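Alkaline phosphatase D (Bacillus subtilis, PDB 2YEQ) hydrolyses phosphate esters, acting as a phosphodiesterase and alkaline phosphatase whose active site holds iron and calcium ions. Local coordinates at residues A[117-122]-A[445-450]; A[324-329]-A[371-376]; A[384-389]-A[482-487]; A[449-454]-A[474-479]. One frame throughout, in Å; residues are numbered along the deposited sequence.

Contact 1: residues A[117-122]-A[445-450]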
# COMPACT_ATOMS: atom_id res chain seq x y z
N MET A 117 -9.47 -12.17 12.77
CA MET A 117 -8.58 -11.04 12.52
C MET A 117 -9.35 -10.09 11.62
O MET A 117 -10.04 -10.53 10.69
CB MET A 117 -7.33 -11.52 11.78
CG MET A 117 -6.37 -10.41 11.41
SD MET A 117 -4.99 -11.00 10.45
CE MET A 117 -3.89 -9.55 10.57
N THR A 118 -9.24 -8.79 11.89
CA THR A 118 -9.82 -7.79 11.01
C THR A 118 -8.75 -6.75 10.67
O THR A 118 -8.04 -6.28 11.56
CB THR A 118 -11.04 -7.08 11.67
OG1 THR A 118 -11.98 -8.07 12.11
CG2 THR A 118 -11.72 -6.13 10.70
N PHE A 119 -8.64 -6.41 9.40
CA PHE A 119 -7.63 -5.42 8.97
C PHE A 119 -8.19 -4.69 7.78
O PHE A 119 -9.24 -5.08 7.25
CB PHE A 119 -6.27 -6.08 8.71
CG PHE A 119 -6.22 -7.02 7.52
CD1 PHE A 119 -5.99 -6.54 6.25
CD2 PHE A 119 -6.36 -8.40 7.69
CE1 PHE A 119 -5.92 -7.40 5.14
CE2 PHE A 119 -6.28 -9.26 6.59
CZ PHE A 119 -6.06 -8.74 5.31
N ALA A 120 -7.55 -3.58 7.41
CA ALA A 120 -7.92 -2.85 6.22
C ALA A 120 -6.66 -2.74 5.37
O ALA A 120 -5.54 -2.83 5.91
CB ALA A 120 -8.43 -1.45 6.56
N PHE A 121 -6.84 -2.57 4.07
CA PHE A 121 -5.71 -2.23 3.19
C PHE A 121 -6.05 -1.10 2.25
O PHE A 121 -7.20 -0.93 1.82
CB PHE A 121 -5.08 -3.46 2.50
CG PHE A 121 -5.93 -4.11 1.47
CD1 PHE A 121 -5.84 -3.73 0.15
CD2 PHE A 121 -6.75 -5.19 1.81
CE1 PHE A 121 -6.56 -4.38 -0.84
CE2 PHE A 121 -7.48 -5.86 0.82
CZ PHE A 121 -7.41 -5.44 -0.50
N ALA A 122 -5.03 -0.30 1.97
CA ALA A 122 -5.20 0.91 1.22
C ALA A 122 -4.02 1.11 0.26
O ALA A 122 -2.95 0.54 0.46
CB ALA A 122 -5.23 2.08 2.22
N CYS A 445 -10.93 -6.47 5.59
CA CYS A 445 -10.95 -7.92 5.57
C CYS A 445 -11.21 -8.48 6.98
O CYS A 445 -10.60 -8.04 7.95
CB CYS A 445 -9.64 -8.47 4.99
SG CYS A 445 -9.51 -8.12 3.18
N THR A 446 -12.09 -9.48 7.06
CA THR A 446 -12.35 -10.21 8.30
C THR A 446 -12.09 -11.67 8.07
O THR A 446 -12.67 -12.29 7.19
CB THR A 446 -13.80 -10.02 8.76
OG1 THR A 446 -14.09 -8.62 8.86
CG2 THR A 446 -14.02 -10.69 10.11
N VAL A 447 -11.16 -12.22 8.82
CA VAL A 447 -10.64 -13.53 8.55
C VAL A 447 -10.91 -14.45 9.72
O VAL A 447 -10.60 -14.12 10.85
CB VAL A 447 -9.12 -13.48 8.34
CG1 VAL A 447 -8.57 -14.88 7.97
CG2 VAL A 447 -8.79 -12.42 7.25
N THR A 448 -11.45 -15.63 9.40
CA THR A 448 -11.61 -16.72 10.35
C THR A 448 -10.99 -17.96 9.72
O THR A 448 -10.72 -17.96 8.53
CB THR A 448 -13.13 -16.96 10.65
OG1 THR A 448 -13.81 -17.31 9.45
CG2 THR A 448 -13.77 -15.68 11.21
N PRO A 449 -10.79 -19.03 10.50
CA PRO A 449 -10.11 -20.22 9.97
C PRO A 449 -10.70 -20.81 8.69
O PRO A 449 -9.94 -21.32 7.87
CB PRO A 449 -10.19 -21.21 11.13
CG PRO A 449 -10.18 -20.34 12.33
CD PRO A 449 -11.06 -19.18 11.94
N HIS A 450 -12.02 -20.72 8.50
CA HIS A 450 -12.65 -21.36 7.34
C HIS A 450 -13.27 -20.40 6.38
O HIS A 450 -13.87 -20.80 5.38
CB HIS A 450 -13.70 -22.38 7.83
CG HIS A 450 -13.12 -23.42 8.74
ND1 HIS A 450 -11.97 -24.11 8.44
CD2 HIS A 450 -13.50 -23.82 9.98
CE1 HIS A 450 -11.67 -24.92 9.44
NE2 HIS A 450 -12.58 -24.77 10.39

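Contact 2: residues A[324-329]-A[371-376]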
# COMPACT_ATOMS: atom_id res chain seq x y z
N HIS A 324 -3.87 -21.19 8.60
CA HIS A 324 -5.13 -21.36 7.85
C HIS A 324 -5.18 -20.61 6.54
O HIS A 324 -5.91 -21.00 5.63
CB HIS A 324 -6.34 -20.94 8.68
CG HIS A 324 -6.63 -21.87 9.82
ND1 HIS A 324 -7.11 -23.14 9.64
CD2 HIS A 324 -6.46 -21.72 11.16
CE1 HIS A 324 -7.24 -23.74 10.81
NE2 HIS A 324 -6.84 -22.90 11.75
N TRP A 325 -4.42 -19.50 6.44
CA TRP A 325 -4.37 -18.70 5.22
C TRP A 325 -2.93 -18.27 4.90
O TRP A 325 -2.10 -18.06 5.80
CB TRP A 325 -5.23 -17.46 5.37
CG TRP A 325 -6.69 -17.76 5.61
CD1 TRP A 325 -7.32 -17.84 6.81
CD2 TRP A 325 -7.66 -18.05 4.62
NE1 TRP A 325 -8.65 -18.15 6.63
CE2 TRP A 325 -8.89 -18.28 5.30
CE3 TRP A 325 -7.62 -18.14 3.23
CZ2 TRP A 325 -10.05 -18.60 4.62
CZ3 TRP A 325 -8.77 -18.43 2.57
CH2 TRP A 325 -9.98 -18.66 3.26
N ASN A 326 -2.64 -18.16 3.61
CA ASN A 326 -1.33 -17.67 3.12
C ASN A 326 -1.64 -16.45 2.30
O ASN A 326 -2.47 -16.50 1.40
CB ASN A 326 -0.66 -18.73 2.26
CG ASN A 326 -0.15 -19.86 3.07
OD1 ASN A 326 0.72 -19.68 3.91
ND2 ASN A 326 -0.67 -21.07 2.82
N VAL A 327 -1.05 -15.32 2.67
CA VAL A 327 -1.45 -14.03 2.09
C VAL A 327 -0.24 -13.40 1.39
O VAL A 327 0.86 -13.45 1.94
CB VAL A 327 -1.98 -13.08 3.18
CG1 VAL A 327 -2.49 -11.74 2.58
CG2 VAL A 327 -3.13 -13.79 3.97
N LEU A 328 -0.47 -12.90 0.19
CA LEU A 328 0.50 -12.08 -0.54
C LEU A 328 0.02 -10.63 -0.51
O LEU A 328 -0.91 -10.25 -1.18
CB LEU A 328 0.64 -12.54 -2.00
CG LEU A 328 1.06 -13.98 -2.31
CD1 LEU A 328 1.49 -14.08 -3.82
CD2 LEU A 328 2.11 -14.43 -1.36
N ALA A 329 0.64 -9.82 0.33
CA ALA A 329 0.31 -8.40 0.41
C ALA A 329 1.27 -7.71 -0.55
O ALA A 329 2.46 -7.61 -0.25
CB ALA A 329 0.53 -7.90 1.81
N LEU A 371 -2.05 -26.07 -2.28
CA LEU A 371 -2.68 -25.03 -1.45
C LEU A 371 -4.00 -24.58 -2.05
O LEU A 371 -4.15 -24.45 -3.27
CB LEU A 371 -1.74 -23.83 -1.27
CG LEU A 371 -0.37 -24.08 -0.67
CD1 LEU A 371 0.41 -22.76 -0.57
CD2 LEU A 371 -0.46 -24.76 0.69
N ASN A 372 -4.98 -24.31 -1.20
CA ASN A 372 -6.18 -23.61 -1.68
C ASN A 372 -6.60 -22.45 -0.78
O ASN A 372 -7.73 -21.94 -0.85
CB ASN A 372 -7.32 -24.59 -1.89
CG ASN A 372 -7.96 -25.02 -0.59
OD1 ASN A 372 -7.36 -24.93 0.49
ND2 ASN A 372 -9.19 -25.48 -0.69
N ASN A 373 -5.63 -21.98 -0.01
CA ASN A 373 -5.83 -20.93 0.99
C ASN A 373 -5.00 -19.63 0.75
O ASN A 373 -4.56 -18.96 1.71
CB ASN A 373 -5.51 -21.52 2.34
CG ASN A 373 -4.06 -21.82 2.52
OD1 ASN A 373 -3.27 -21.81 1.55
ND2 ASN A 373 -3.68 -22.11 3.73
N VAL A 374 -4.81 -19.28 -0.52
CA VAL A 374 -3.93 -18.19 -0.91
C VAL A 374 -4.77 -16.98 -1.24
O VAL A 374 -5.64 -17.03 -2.11
CB VAL A 374 -3.07 -18.54 -2.15
CG1 VAL A 374 -2.21 -17.29 -2.60
CG2 VAL A 374 -2.18 -19.75 -1.86
N VAL A 375 -4.52 -15.88 -0.54
CA VAL A 375 -5.21 -14.66 -0.85
C VAL A 375 -4.18 -13.60 -1.25
O VAL A 375 -3.16 -13.46 -0.60
CB VAL A 375 -6.02 -14.17 0.38
CG1 VAL A 375 -6.57 -12.77 0.14
CG2 VAL A 375 -7.16 -15.21 0.72
N VAL A 376 -4.50 -12.86 -2.30
CA VAL A 376 -3.63 -11.81 -2.81
C VAL A 376 -4.34 -10.49 -2.64
O VAL A 376 -5.47 -10.35 -3.06
CB VAL A 376 -3.30 -12.03 -4.32
CG1 VAL A 376 -2.35 -10.93 -4.84
CG2 VAL A 376 -2.66 -13.42 -4.50
O HOH W 1 -1.02 -23.11 4.99

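Contact 3: residues A[384-389]-A[482-487]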
# COMPACT_ATOMS: atom_id res chain seq x y z
N SER A 384 -11.68 -0.99 -7.68
CA SER A 384 -11.84 -2.23 -6.96
C SER A 384 -12.15 -3.35 -7.92
O SER A 384 -12.99 -3.20 -8.80
CB SER A 384 -13.00 -2.11 -5.95
OG SER A 384 -12.65 -1.31 -4.86
N TRP A 385 -11.50 -4.49 -7.70
CA TRP A 385 -11.78 -5.72 -8.42
C TRP A 385 -11.71 -6.90 -7.44
O TRP A 385 -11.10 -6.80 -6.39
CB TRP A 385 -10.76 -5.97 -9.55
CG TRP A 385 -10.56 -4.88 -10.56
CD1 TRP A 385 -9.81 -3.76 -10.41
CD2 TRP A 385 -11.05 -4.85 -11.91
NE1 TRP A 385 -9.82 -3.01 -11.55
CE2 TRP A 385 -10.56 -3.65 -12.50
CE3 TRP A 385 -11.86 -5.70 -12.67
CZ2 TRP A 385 -10.86 -3.27 -13.80
CZ3 TRP A 385 -12.17 -5.31 -13.98
CH2 TRP A 385 -11.66 -4.11 -14.53
N ALA A 386 -12.31 -8.03 -7.81
CA ALA A 386 -12.12 -9.27 -7.09
C ALA A 386 -12.16 -10.43 -8.08
O ALA A 386 -12.95 -10.39 -9.03
CB ALA A 386 -13.21 -9.44 -6.00
N SER A 387 -11.29 -11.41 -7.88
CA SER A 387 -11.13 -12.54 -8.79
C SER A 387 -10.97 -13.83 -8.05
O SER A 387 -10.25 -13.91 -7.05
CB SER A 387 -9.86 -12.39 -9.68
OG SER A 387 -10.03 -11.35 -10.62
N ASN A 388 -11.57 -14.88 -8.60
CA ASN A 388 -11.15 -16.23 -8.29
C ASN A 388 -9.78 -16.49 -8.95
O ASN A 388 -9.58 -16.15 -10.11
CB ASN A 388 -12.19 -17.24 -8.85
CG ASN A 388 -13.53 -17.18 -8.10
OD1 ASN A 388 -14.62 -17.21 -8.70
ND2 ASN A 388 -13.43 -17.07 -6.78
N LEU A 389 -8.87 -17.10 -8.21
CA LEU A 389 -7.57 -17.51 -8.74
C LEU A 389 -7.58 -19.02 -9.03
O LEU A 389 -7.66 -19.83 -8.10
CB LEU A 389 -6.46 -17.21 -7.73
CG LEU A 389 -6.29 -15.71 -7.40
CD1 LEU A 389 -5.15 -15.52 -6.40
CD2 LEU A 389 -6.07 -14.88 -8.67
N THR A 482 -16.33 -23.46 -5.23
CA THR A 482 -17.32 -22.45 -5.58
C THR A 482 -16.67 -21.04 -5.59
O THR A 482 -17.19 -20.14 -6.21
CB THR A 482 -18.56 -22.53 -4.66
OG1 THR A 482 -18.29 -21.87 -3.43
CG2 THR A 482 -18.93 -24.00 -4.38
N GLY A 483 -15.53 -20.88 -4.94
CA GLY A 483 -14.79 -19.60 -5.01
C GLY A 483 -15.50 -18.47 -4.28
O GLY A 483 -16.16 -18.72 -3.25
N LEU A 484 -15.45 -17.27 -4.84
CA LEU A 484 -15.96 -16.07 -4.17
C LEU A 484 -17.49 -16.03 -4.24
O LEU A 484 -18.08 -16.22 -5.30
CB LEU A 484 -15.43 -14.79 -4.83
CG LEU A 484 -13.95 -14.45 -4.61
CD1 LEU A 484 -13.55 -13.26 -5.52
CD2 LEU A 484 -13.63 -14.16 -3.15
N ARG A 485 -18.12 -15.73 -3.10
CA ARG A 485 -19.57 -15.57 -3.02
C ARG A 485 -19.92 -14.17 -2.57
O ARG A 485 -19.42 -13.73 -1.55
CB ARG A 485 -20.12 -16.55 -1.99
CG ARG A 485 -20.14 -17.99 -2.44
CD ARG A 485 -21.10 -18.81 -1.57
NE ARG A 485 -20.70 -20.21 -1.43
CZ ARG A 485 -19.59 -20.63 -0.82
NH1 ARG A 485 -18.72 -19.77 -0.29
NH2 ARG A 485 -19.33 -21.93 -0.76
N LYS A 486 -20.76 -13.49 -3.32
CA LYS A 486 -21.18 -12.14 -3.01
C LYS A 486 -22.26 -12.21 -1.95
O LYS A 486 -23.32 -12.76 -2.21
CB LYS A 486 -21.73 -11.45 -4.26
CG LYS A 486 -21.86 -9.95 -4.11
CD LYS A 486 -22.59 -9.32 -5.28
CE LYS A 486 -21.62 -8.65 -6.19
NZ LYS A 486 -22.30 -8.07 -7.37
N VAL A 487 -21.98 -11.68 -0.76
CA VAL A 487 -22.91 -11.76 0.37
C VAL A 487 -23.60 -10.43 0.65
O VAL A 487 -24.49 -10.35 1.51
CB VAL A 487 -22.24 -12.34 1.64
CG1 VAL A 487 -21.80 -13.81 1.36
CG2 VAL A 487 -21.05 -11.47 2.10

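Contact 4: residues A[449-454]-A[474-479]. With PE5 (3,6,9,12,15,18,21,24-octaoxahexacosan-1-ol), chain H.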
# COMPACT_ATOMS: atom_id res chain seq x y z
N PRO A 449 -10.79 -19.03 10.50
CA PRO A 449 -10.11 -20.22 9.97
C PRO A 449 -10.70 -20.81 8.69
O PRO A 449 -9.94 -21.32 7.87
CB PRO A 449 -10.19 -21.21 11.13
CG PRO A 449 -10.18 -20.34 12.33
CD PRO A 449 -11.06 -19.18 11.94
N HIS A 450 -12.02 -20.72 8.50
CA HIS A 450 -12.65 -21.36 7.34
C HIS A 450 -13.27 -20.40 6.38
O HIS A 450 -13.87 -20.80 5.38
CB HIS A 450 -13.70 -22.38 7.83
CG HIS A 450 -13.12 -23.42 8.74
ND1 HIS A 450 -11.97 -24.11 8.44
CD2 HIS A 450 -13.50 -23.82 9.98
CE1 HIS A 450 -11.67 -24.92 9.44
NE2 HIS A 450 -12.58 -24.77 10.39
N GLN A 451 -13.13 -19.11 6.66
CA GLN A 451 -13.71 -18.11 5.81
C GLN A 451 -12.94 -16.78 5.76
O GLN A 451 -12.53 -16.26 6.80
CB GLN A 451 -15.09 -17.85 6.33
CG GLN A 451 -15.89 -16.99 5.46
CD GLN A 451 -17.28 -16.79 6.01
OE1 GLN A 451 -18.13 -17.69 5.94
NE2 GLN A 451 -17.52 -15.61 6.58
N TRP A 452 -12.83 -16.22 4.56
CA TRP A 452 -12.24 -14.89 4.35
C TRP A 452 -13.32 -14.01 3.80
O TRP A 452 -13.89 -14.30 2.76
CB TRP A 452 -11.09 -14.96 3.35
CG TRP A 452 -10.30 -13.66 3.23
CD1 TRP A 452 -10.73 -12.48 2.73
CD2 TRP A 452 -8.96 -13.46 3.66
NE1 TRP A 452 -9.73 -11.53 2.83
CE2 TRP A 452 -8.62 -12.12 3.38
CE3 TRP A 452 -8.02 -14.27 4.27
CZ2 TRP A 452 -7.38 -11.58 3.69
CZ3 TRP A 452 -6.75 -13.74 4.56
CH2 TRP A 452 -6.46 -12.41 4.27
N LYS A 453 -13.59 -12.90 4.47
CA LYS A 453 -14.53 -11.93 3.96
C LYS A 453 -13.83 -10.61 3.64
O LYS A 453 -13.04 -10.13 4.45
CB LYS A 453 -15.65 -11.67 4.97
CG LYS A 453 -16.60 -10.57 4.54
CD LYS A 453 -18.01 -10.75 5.12
CE LYS A 453 -18.01 -10.74 6.60
NZ LYS A 453 -19.41 -10.62 7.19
N ALA A 454 -14.15 -10.05 2.48
CA ALA A 454 -13.66 -8.76 2.04
C ALA A 454 -14.85 -7.85 1.84
O ALA A 454 -15.74 -8.17 1.06
CB ALA A 454 -12.88 -8.91 0.71
N SER A 474 -19.65 -7.10 -0.54
CA SER A 474 -18.94 -7.97 0.35
C SER A 474 -18.86 -9.36 -0.27
O SER A 474 -19.87 -9.87 -0.83
CB SER A 474 -19.65 -8.01 1.71
OG SER A 474 -19.02 -8.95 2.59
N PHE A 475 -17.68 -9.98 -0.19
CA PHE A 475 -17.43 -11.31 -0.76
C PHE A 475 -16.85 -12.18 0.29
O PHE A 475 -16.07 -11.71 1.14
CB PHE A 475 -16.49 -11.22 -1.98
CG PHE A 475 -17.09 -10.50 -3.15
CD1 PHE A 475 -16.96 -9.13 -3.27
CD2 PHE A 475 -17.78 -11.19 -4.12
CE1 PHE A 475 -17.53 -8.46 -4.33
CE2 PHE A 475 -18.33 -10.53 -5.19
CZ PHE A 475 -18.23 -9.17 -5.29
N VAL A 476 -17.23 -13.45 0.29
CA VAL A 476 -16.61 -14.43 1.13
C VAL A 476 -15.98 -15.56 0.30
O VAL A 476 -16.51 -15.94 -0.72
CB VAL A 476 -17.66 -15.03 2.10
CG1 VAL A 476 -17.06 -16.19 2.84
CG2 VAL A 476 -18.11 -13.98 3.07
N TYR A 477 -14.83 -16.07 0.76
CA TYR A 477 -14.19 -17.22 0.13
C TYR A 477 -14.04 -18.26 1.19
O TYR A 477 -13.57 -17.98 2.29
CB TYR A 477 -12.82 -16.84 -0.49
CG TYR A 477 -11.99 -18.01 -0.99
CD1 TYR A 477 -12.38 -18.75 -2.09
CD2 TYR A 477 -10.84 -18.40 -0.33
CE1 TYR A 477 -11.63 -19.85 -2.55
CE2 TYR A 477 -10.06 -19.48 -0.79
CZ TYR A 477 -10.46 -20.19 -1.90
OH TYR A 477 -9.72 -21.26 -2.33
N GLN A 478 -14.44 -19.49 0.87
CA GLN A 478 -14.43 -20.57 1.84
C GLN A 478 -13.61 -21.80 1.47
O GLN A 478 -13.87 -22.87 2.01
CB GLN A 478 -15.87 -20.98 2.12
CG GLN A 478 -16.61 -19.95 2.89
CD GLN A 478 -18.08 -20.28 3.06
OE1 GLN A 478 -18.63 -21.16 2.39
NE2 GLN A 478 -18.73 -19.55 3.95
N LYS A 479 -12.61 -21.67 0.62
CA LYS A 479 -11.69 -22.78 0.37
C LYS A 479 -12.43 -23.98 -0.23
O LYS A 479 -12.37 -25.10 0.27
CB LYS A 479 -10.95 -23.21 1.65
CG LYS A 479 -10.26 -22.08 2.40
CD LYS A 479 -9.15 -22.63 3.30
CE LYS A 479 -9.09 -21.93 4.63
NZ LYS A 479 -8.17 -22.60 5.56
C48 PE5 H . -18.24 -7.06 8.45
C50 PE5 H . -18.82 -7.99 9.51
O1 PE5 H . -18.46 -9.34 9.21
C1 PE5 H . -18.09 -10.15 10.33
C2 PE5 H . -17.39 -11.44 9.88
O2 PE5 H . -18.33 -12.50 9.74
C3 PE5 H . -17.96 -13.60 8.90
C4 PE5 H . -19.20 -14.46 8.66
O3 PE5 H . -19.68 -14.34 7.31
C5 PE5 H . -20.96 -13.70 7.24
C6 PE5 H . -21.52 -13.56 5.85
O4 PE5 H . -22.43 -12.45 5.82
C7 PE5 H . -21.84 -11.25 5.33
C8 PE5 H . -22.66 -10.02 5.61
O5 PE5 H . -21.78 -8.90 5.77
C9 PE5 H . -21.70 -8.14 4.57
O HOH W 2 -13.43 -23.15 4.59

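Contact 1: residues A[117-122]-A[445-450]
C445 meets F119 where strand 440-448 runs antiparallel beside strand 117-122, which is closely followed by the iron ligand C124, within a beta sheet of the calcineurin-like metallophosphatase fold; the two short strand axes approach to 4.7 Å at 157°. The pair is a hydrogen-bonded one: C445 N donates to F119 O at 2.7 Å, and C445 O receives F119 N in return. C445 CB stands over one face of the F119 ring, displaced toward the rim and 3.6 Å from CZ, which makes a CH-pi contact. SG lies anti to the carbonyl carbon, and from there the sulfur meets two rings differently: it is oblique to F119 but lies in the plane of F121, at the ring edge, 3.8 Å from CE2. W452 of the following strand packs on the same face.

T446 pairs with T118 in the non-hydrogen-bonded manner, their CA atoms 4.4 Å apart, and the two side chains lie side by side pointing the same way on the other face. Here T446 CA also directs a CA-H contact at M117 O. V447 then returns to the hydrogen-bonded pattern with M117, while its CG2 sits obliquely to the F119 ring near CE2. V447 N reaches M117 O at 2.8 Å and 166°, whereas M117 N to V447 O is more bent, at 144°.

Contact 2: residues A[324-329]-A[371-376]
N373 carries CG between its backbone N and carbonyl carbon (chi1 69°), and N326 has CG anti to its own carbonyl carbon (chi1 -73°); each torsion sets CG on the side of the other residue. The two amide planes stand 82° apart. N326 ND2 donates to N373 OD1 at 3.0 Å, meeting that oxygen from well off the C=O direction and tilted out of its plane. One water accepts from both N326 ND2 and N373 ND2, closing a small bridge between the amides. N373 ND2 also makes a weak bond to H324 O, while N326 OD1 is bound by S321 OG.

Beyond this polar cluster the segments become neighbouring parallel strands, 325-329 and 374-378, joined by a beta-alpha-beta crossover that includes helix 356-368. The ladder starts with an almost straight bond from N326 N to N373 O, 2.8 Å long. V375 N then donates to N326 O at 2.9 Å, and V375 O accepts L328 N at the same length. On the face that carries V327 and V375, V375 CG2 lies obliquely to the W325 indole, 3.9 Å from CE3. The NE1 of that indole is bound to T448 O, which ties the strand to the other sheet.

Strand 374-378 is followed by D380 and H382, ligands of calcium and iron. Chemically, the two asparagine amides extend the hydrogen bonding past the regular ladder, and buried donors and acceptors at the strand entrance are satisfied by each other, by S321 and by one water.

Contact 3: residues A[384-389]-A[482-487]
Apolar contact between A386 and L484 joins strand 384-390 to strand 484-489, which belong to the two different sheets packed face to face in the beta sandwich of this metallophosphatase. The short strand axes stay 8.4 Å apart, too far for backbone pairing, and their directions differ by 143°. L484 bridges the gap: chi1 of -71° places CG anti to the carbonyl carbon, and an extended chi2 of 171° carries CD1 across. L484 CD1 lies 3.9 Å from A386 CB and 3.7 Å from S387 C, so this methyl rests partly on side chain and partly on peptide. A403 and F405 of the adjacent strand, with Y477, also touch the same leucine.

Polar proximity is confined to N388, whose side chain extends to the start of the opposing segment. The end of that side chain lies beside G483 and L484, with 2.8 Å between N388 ND2, as modelled, and L484 N.

Backbone bonding runs within each sheet instead: S387 pairs with E404 and A386 with Q434, while S474 pairs with V487. With just 180 Å² buried in total, the evidence implies that the two sheets meet here mainly through one leucine inserted against an alanine and a peptide group.

Contact 4: residues A[449-454]-A[474-479]
The beta hairpin of strands 451-459 and 470-477 forms this contact, near the edge of the large sheet, with its short strand axes 4.6 Å apart and 162° between their directions. W452 pairs with Y477 and A454 with F475 as hydrogen-bonded pairs; Y477 N to W452 O is 2.8 Å and A454 N to F475 O 2.9 Å. Between them, K453 and V476 form a non-hydrogen-bonded pair, K453 CD lying 3.8 Å from V476 CG2.

On that same face the polar ends bind a polyether molecule, PE5. The K453 chain bends at chi3 (60°), which sets CE, the atom carrying NZ, beside PE5 O1. K453 NZ donates to O1 at 2.6 Å, and more distantly to O5, while Q451 NE2 donates to O3. The other end of the Q451 amide is used too: Q478 NE2, lying alongside, donates to Q451 OE1 at 2.8 Å, the two amide planes only 21° apart.

Past the strands, a water donates to both H450 O and Q478 O. K479 NZ donates to H324 O and, weakly at 3.2 Å, to P449 O. At the turn away from the strand, K479 N sits over the centre of the Y477 ring, 3.5 Å above its plane.

Contacts 1 and 4 belong to one large sheet, where strand 451-459 follows strand 440-448 and lies beside it, T446 N bonding to K453 O. Contacts 1, 2 and 3 are buried; contact 4 is partly exposed, and its lysine and glutamine reach a bound polyether. Contact 2 lies in the second sheet and pairs parallel strands, unlike the antiparallel ladders of 1 and 4. Contact 3 pairs no strands but spans the two sheets through a leucine side chain against an alanine and a peptide. Contact 2 meets its neighbours by different chemistry: a polar link between sheets, N372 O to Y477 OH of contact 4, and apolar packing of V376 on L389 of contact 3.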